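Local coordinates for protein alpha-1,3-glucanase (Paenibacillus glycanilyticus, PDB 6K0P) that hydrolyses the alpha-1,3-glucosidic linkages of alpha-1,3-glucan as a glycoside hydrolase of family 87, at residues Pro71-Glu83 with Ala132-Asp144. The protein carries 1 engineered substitution. Numbering follows the deposited sequence. Where two conformers were deposited one is given.
Sequences PANAFVLRNAVAE and AYWLYEDAQLMLD. With GLC (alpha-D-glucopyranose), chain D.
Tyr136 packs against Arg78, Asn79 and Ala80, beside the antiparallel strands 137-143 and 74-80. Ala80 CB lies over one face of its ring, a CH-pi contact 3.9 Å from the centroid. Tyr136 CB sits over the guanidinium centre of Arg78, 3.5 Å from Arg78 CZ. The Arg78 chain runs extended, with CG anti to the backbone N (chi1 -171°), and this carries the guanidinium across Tyr136. Its NH1 forms a salt bridge with the calcium ligand Asp168. Reciprocal backbone N-H to O bonds join Glu137 with Asn79, Ala139 with Leu77 and Leu141 with Phe75. Asp138 OD1 touches Arg78 CG at 3.3 Å; a water links OD1 to Arg78 NE. Asp138 OD2 pairs with Arg350. Ala139 N and Asn79 ND2 grip Leu77 O from opposite faces of its carbonyl plane. Gln140 CG packs beside Val76 CG2, and Gln140 O accepts a 2.8 Å bond from glucose O6. Leu143 CD1 touches Phe75 CE2 at 3.7 Å. A leucine in place of Arg78 would probably cost Asp168 its arginine partner and the water its N-H donor. Strand 74-80 also pairs with strand 165-173, so this D1 sheet joins Arg78, through Asp168, to the calcium site and offers sugar a main-chain oxygen.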
loop_
_atom_site.group_PDB
_atom_site.type_symbol
_atom_site.label_atom_id
_atom_site.label_comp_id
_atom_site.label_asym_id
_atom_site.label_seq_id
_atom_site.Cartn_x
_atom_site.Cartn_y
_atom_site.Cartn_z
ATOM N N PRO A 71 -11.843 11.116 -19.655
ATOM C CA PRO A 71 -12.948 10.238 -20.071
ATOM C C PRO A 71 -12.955 8.957 -19.247
ATOM O O PRO A 71 -11.913 8.498 -18.785
ATOM C CB PRO A 71 -12.635 9.938 -21.543
ATOM C CG PRO A 71 -11.757 11.095 -21.981
ATOM C CD PRO A 71 -10.942 11.452 -20.777
ATOM N N ALA A 72 -14.143 8.377 -19.065
ATOM C CA ALA A 72 -14.232 7.167 -18.252
ATOM C C ALA A 72 -15.414 6.303 -18.663
ATOM O O ALA A 72 -16.508 6.810 -18.911
ATOM C CB ALA A 72 -14.367 7.515 -16.761
ATOM N N ASN A 73 -15.183 4.984 -18.701
ATOM C CA ASN A 73 -16.248 3.990 -18.777
ATOM C C ASN A 73 -16.268 3.061 -17.570
ATOM O O ASN A 73 -17.105 2.149 -17.520
ATOM C CB ASN A 73 -16.158 3.143 -20.063
ATOM C CG ASN A 73 -14.799 2.459 -20.240
ATOM O OD1 ASN A 73 -13.979 2.446 -19.344
ATOM N ND2 ASN A 73 -14.563 1.891 -21.424
ATOM N N ALA A 74 -15.368 3.245 -16.606
ATOM C CA ALA A 74 -15.244 2.308 -15.500
ATOM C C ALA A 74 -14.917 3.068 -14.229
ATOM O O ALA A 74 -14.286 4.130 -14.267
ATOM C CB ALA A 74 -14.155 1.271 -15.783
ATOM N N PHE A 75 -15.341 2.502 -13.100
ATOM C CA PHE A 75 -15.366 3.238 -11.840
ATOM C C PHE A 75 -15.076 2.305 -10.680
ATOM O O PHE A 75 -15.535 1.156 -10.668
ATOM C CB PHE A 75 -16.737 3.898 -11.630
ATOM C CG PHE A 75 -17.115 4.829 -12.743
ATOM C CD1 PHE A 75 -16.685 6.146 -12.729
ATOM C CD2 PHE A 75 -17.830 4.368 -13.837
ATOM C CE1 PHE A 75 -16.989 6.995 -13.771
ATOM C CE2 PHE A 75 -18.121 5.214 -14.889
ATOM C CZ PHE A 75 -17.712 6.531 -14.849
ATOM N N VAL A 76 -14.353 2.814 -9.685
ATOM C CA VAL A 76 -14.193 2.123 -8.408
ATOM C C VAL A 76 -14.620 3.078 -7.300
ATOM O O VAL A 76 -14.086 4.191 -7.189
ATOM C CB VAL A 76 -12.764 1.602 -8.181
ATOM C CG1 VAL A 76 -12.685 0.880 -6.832
ATOM C CG2 VAL A 76 -12.348 0.653 -9.318
ATOM N N LEU A 77 -15.588 2.652 -6.494
ATOM C CA LEU A 77 -16.104 3.452 -5.390
ATOM C C LEU A 77 -15.566 2.890 -4.076
ATOM O O LEU A 77 -15.937 1.783 -3.673
ATOM C CB LEU A 77 -17.632 3.404 -5.389
ATOM C CG LEU A 77 -18.302 4.366 -4.415
ATOM C CD1 LEU A 77 -18.241 5.795 -4.974
ATOM C CD2 LEU A 77 -19.736 3.914 -4.190
ATOM N N ARG A 78 -14.700 3.649 -3.401
ATOM C CA ARG A 78 -14.281 3.283 -2.052
ATOM C C ARG A 78 -15.314 3.831 -1.083
ATOM O O ARG A 78 -15.634 5.028 -1.117
ATOM C CB ARG A 78 -12.896 3.829 -1.703
ATOM C CG ARG A 78 -12.338 3.273 -0.380
ATOM C CD ARG A 78 -10.900 3.711 -0.141
ATOM N NE ARG A 78 -10.188 2.842 0.798
ATOM C CZ ARG A 78 -9.892 3.164 2.061
ATOM N NH1 ARG A 78 -10.274 4.333 2.578
ATOM N NH2 ARG A 78 -9.215 2.307 2.813
ATOM N N ASN A 79 -15.837 2.949 -0.236
ATOM C CA ASN A 79 -17.021 3.248 0.546
ATOM C C ASN A 79 -17.007 2.428 1.824
ATOM O O ASN A 79 -16.263 1.454 1.957
ATOM C CB ASN A 79 -18.289 2.929 -0.262
ATOM C CG ASN A 79 -18.488 1.436 -0.452
ATOM O OD1 ASN A 79 -19.108 0.774 0.389
ATOM N ND2 ASN A 79 -17.940 0.891 -1.546
ATOM N N ALA A 80 -17.849 2.832 2.771
ATOM C CA ALA A 80 -18.091 2.029 3.963
ATOM C C ALA A 80 -19.589 1.842 4.126
ATOM O O ALA A 80 -20.356 2.810 4.033
ATOM C CB ALA A 80 -17.497 2.677 5.224
ATOM N N VAL A 81 -20.002 0.595 4.356
ATOM C CA VAL A 81 -21.392 0.260 4.656
ATOM C C VAL A 81 -21.422 -0.494 5.977
ATOM O O VAL A 81 -20.371 -0.784 6.560
ATOM C CB VAL A 81 -22.050 -0.547 3.517
ATOM C CG1 VAL A 81 -22.099 0.297 2.251
ATOM C CG2 VAL A 81 -21.315 -1.866 3.258
ATOM N N ALA A 82 -22.625 -0.805 6.454
ATOM C CA ALA A 82 -22.773 -1.487 7.731
ATOM C C ALA A 82 -22.114 -2.860 7.700
ATOM O O ALA A 82 -22.027 -3.512 6.660
ATOM C CB ALA A 82 -24.257 -1.663 8.044
ATOM N N GLU A 83 -21.657 -3.303 8.869
ATOM C CA GLU A 83 -21.152 -4.664 9.001
ATOM C C GLU A 83 -22.202 -5.681 8.558
ATOM O O GLU A 83 -23.408 -5.469 8.719
ATOM C CB GLU A 83 -20.749 -4.911 10.464
ATOM C CG GLU A 83 -20.476 -6.370 10.860
ATOM C CD GLU A 83 -19.250 -6.984 10.183
ATOM O OE1 GLU A 83 -19.214 -7.051 8.929
ATOM O OE2 GLU A 83 -18.326 -7.424 10.916
ATOM N N ALA A 132 -14.370 -2.124 15.822
ATOM C CA ALA A 132 -14.189 -2.390 14.398
ATOM C C ALA A 132 -13.187 -1.414 13.793
ATOM O O ALA A 132 -13.273 -0.200 14.017
ATOM C CB ALA A 132 -15.521 -2.240 13.667
ATOM N N TYR A 133 -12.261 -1.947 12.998
ATOM C CA TYR A 133 -11.284 -1.185 12.234
ATOM C C TYR A 133 -11.369 -1.647 10.789
ATOM O O TYR A 133 -12.086 -2.598 10.464
ATOM C CB TYR A 133 -9.866 -1.442 12.767
ATOM C CG TYR A 133 -9.676 -1.055 14.215
ATOM C CD1 TYR A 133 -9.955 -1.954 15.241
ATOM C CD2 TYR A 133 -9.220 0.211 14.558
ATOM C CE1 TYR A 133 -9.777 -1.590 16.578
ATOM C CE2 TYR A 133 -9.045 0.585 15.892
ATOM C CZ TYR A 133 -9.322 -0.324 16.884
ATOM O OH TYR A 133 -9.150 0.045 18.203
ATOM N N TRP A 134 -10.610 -0.992 9.912
ATOM C CA TRP A 134 -10.539 -1.380 8.498
ATOM C C TRP A 134 -11.936 -1.378 7.870
ATOM O O TRP A 134 -12.428 -2.385 7.349
ATOM C CB TRP A 134 -9.836 -2.731 8.308
ATOM C CG TRP A 134 -8.393 -2.765 8.716
ATOM C CD1 TRP A 134 -7.724 -1.874 9.524
ATOM C CD2 TRP A 134 -7.431 -3.742 8.312
ATOM N NE1 TRP A 134 -6.402 -2.270 9.659
ATOM C CE2 TRP A 134 -6.206 -3.410 8.920
ATOM C CE3 TRP A 134 -7.498 -4.883 7.506
ATOM C CZ2 TRP A 134 -5.051 -4.169 8.735
ATOM C CZ3 TRP A 134 -6.350 -5.631 7.313
ATOM C CH2 TRP A 134 -5.142 -5.266 7.924
ATOM N N LEU A 135 -12.563 -0.207 7.932
ATOM C CA LEU A 135 -13.992 -0.058 7.693
ATOM C C LEU A 135 -14.348 0.111 6.224
ATOM O O LEU A 135 -15.501 -0.138 5.858
ATOM C CB LEU A 135 -14.503 1.166 8.456
ATOM C CG LEU A 135 -14.189 1.187 9.952
ATOM C CD1 LEU A 135 -14.466 2.575 10.520
ATOM C CD2 LEU A 135 -15.034 0.145 10.666
ATOM N N TYR A 136 -13.402 0.537 5.390
ATOM C CA TYR A 136 -13.670 0.841 3.990
ATOM C C TYR A 136 -13.407 -0.361 3.090
ATOM O O TYR A 136 -12.578 -1.222 3.388
ATOM C CB TYR A 136 -12.837 2.051 3.533
ATOM C CG TYR A 136 -13.445 3.333 4.041
ATOM C CD1 TYR A 136 -14.443 3.971 3.320
ATOM C CD2 TYR A 136 -13.081 3.868 5.272
ATOM C CE1 TYR A 136 -15.063 5.114 3.799
ATOM C CE2 TYR A 136 -13.685 5.026 5.752
ATOM C CZ TYR A 136 -14.673 5.641 5.008
ATOM O OH TYR A 136 -15.290 6.785 5.468
ATOM N N GLU A 137 -14.153 -0.418 1.993
ATOM C CA GLU A 137 -13.911 -1.397 0.943
ATOM C C GLU A 137 -14.360 -0.795 -0.382
ATOM O O GLU A 137 -14.785 0.364 -0.451
ATOM C CB GLU A 137 -14.572 -2.743 1.259
ATOM C CG GLU A 137 -13.573 -3.856 1.593
ATOM C CD GLU A 137 -12.750 -4.289 0.395
ATOM O OE1 GLU A 137 -11.637 -4.820 0.585
ATOM O OE2 GLU A 137 -13.231 -4.122 -0.748
ATOM N N ASP A 138 -14.246 -1.583 -1.451
ATOM C CA ASP A 138 -14.371 -1.044 -2.798
ATOM C C ASP A 138 -15.460 -1.764 -3.579
ATOM O O ASP A 138 -15.700 -2.963 -3.394
ATOM C CB ASP A 138 -13.070 -1.213 -3.593
ATOM C CG ASP A 138 -11.926 -0.367 -3.069
ATOM O OD1 ASP A 138 -12.115 0.448 -2.127
ATOM O OD2 ASP A 138 -10.813 -0.536 -3.619
ATOM N N ALA A 139 -16.090 -1.023 -4.486
ATOM C CA ALA A 139 -17.015 -1.597 -5.457
ATOM C C ALA A 139 -16.567 -1.192 -6.853
ATOM O O ALA A 139 -16.212 -0.032 -7.089
ATOM C CB ALA A 139 -18.441 -1.090 -5.212
ATOM N N GLN A 140 -16.588 -2.147 -7.781
ATOM C CA GLN A 140 -16.101 -1.949 -9.144
ATOM C C GLN A 140 -17.262 -2.041 -10.127
ATOM O O GLN A 140 -18.107 -2.935 -10.017
ATOM C CB GLN A 140 -15.059 -3.018 -9.509
ATOM C CG GLN A 140 -13.832 -3.076 -8.591
ATOM C CD GLN A 140 -14.099 -3.768 -7.260
ATOM O OE1 GLN A 140 -14.953 -4.648 -7.162
ATOM N NE2 GLN A 140 -13.381 -3.347 -6.224
ATOM N N LEU A 141 -17.291 -1.135 -11.110
ATOM C CA LEU A 141 -18.407 -1.094 -12.050
ATOM C C LEU A 141 -17.952 -0.547 -13.395
ATOM O O LEU A 141 -17.278 0.483 -13.453
ATOM C CB LEU A 141 -19.521 -0.198 -11.503
ATOM C CG LEU A 141 -20.827 -0.164 -12.295
ATOM C CD1 LEU A 141 -21.522 -1.500 -12.176
ATOM C CD2 LEU A 141 -21.732 0.957 -11.757
ATOM N N MET A 142 -18.331 -1.220 -14.474
ATOM C CA MET A 142 -18.093 -0.719 -15.820
ATOM C C MET A 142 -19.427 -0.375 -16.461
ATOM O O MET A 142 -20.412 -1.104 -16.302
ATOM C CB MET A 142 -17.342 -1.742 -16.679
ATOM C CG MET A 142 -17.075 -1.297 -18.122
ATOM S SD MET A 142 -15.749 -2.240 -18.916
ATOM C CE MET A 142 -15.372 -3.346 -17.567
ATOM N N LEU A 143 -19.463 0.759 -17.160
ATOM C CA LEU A 143 -20.641 1.229 -17.872
ATOM C C LEU A 143 -20.439 1.015 -19.366
ATOM O O LEU A 143 -19.310 0.929 -19.851
ATOM C CB LEU A 143 -20.890 2.716 -17.585
ATOM C CG LEU A 143 -21.203 3.082 -16.130
ATOM C CD1 LEU A 143 -21.551 4.559 -16.012
ATOM C CD2 LEU A 143 -22.334 2.213 -15.590
ATOM N N ASP A 144 -21.549 0.949 -20.104
ATOM C CA ASP A 144 -21.497 0.620 -21.526
ATOM C C ASP A 144 -21.270 1.837 -22.415
ATOM O O ASP A 144 -21.624 1.801 -23.598
ATOM C CB ASP A 144 -22.726 -0.187 -21.965
ATOM C CG ASP A 144 -24.004 0.640 -22.026
ATOM O OD1 ASP A 144 -23.995 1.834 -21.659
ATOM O OD2 ASP A 144 -25.029 0.077 -22.475
HETATM C C1 GLC D . -17.460 -9.750 -9.894
HETATM C C2 GLC D . -17.713 -9.846 -8.403
HETATM C C3 GLC D . -18.759 -8.876 -7.839
HETATM C C4 GLC D . -18.543 -7.534 -8.461
HETATM C C5 GLC D . -18.670 -7.694 -9.947
HETATM C C6 GLC D . -18.623 -6.364 -10.686
HETATM O O1 GLC D . -18.420 -10.429 -10.554
HETATM O O2 GLC D . -18.004 -11.182 -8.084
HETATM O O3 GLC D . -18.464 -8.640 -6.489
HETATM O O4 GLC D . -19.537 -6.663 -8.005
HETATM O O5 GLC D . -17.538 -8.415 -10.334
HETATM O O6 GLC D . -17.450 -5.622 -10.459
HETATM O O HOH W 1 -9.650 0.699 -0.929
HETATM O O HOH W 2 -17.382 -1.434 4.328
#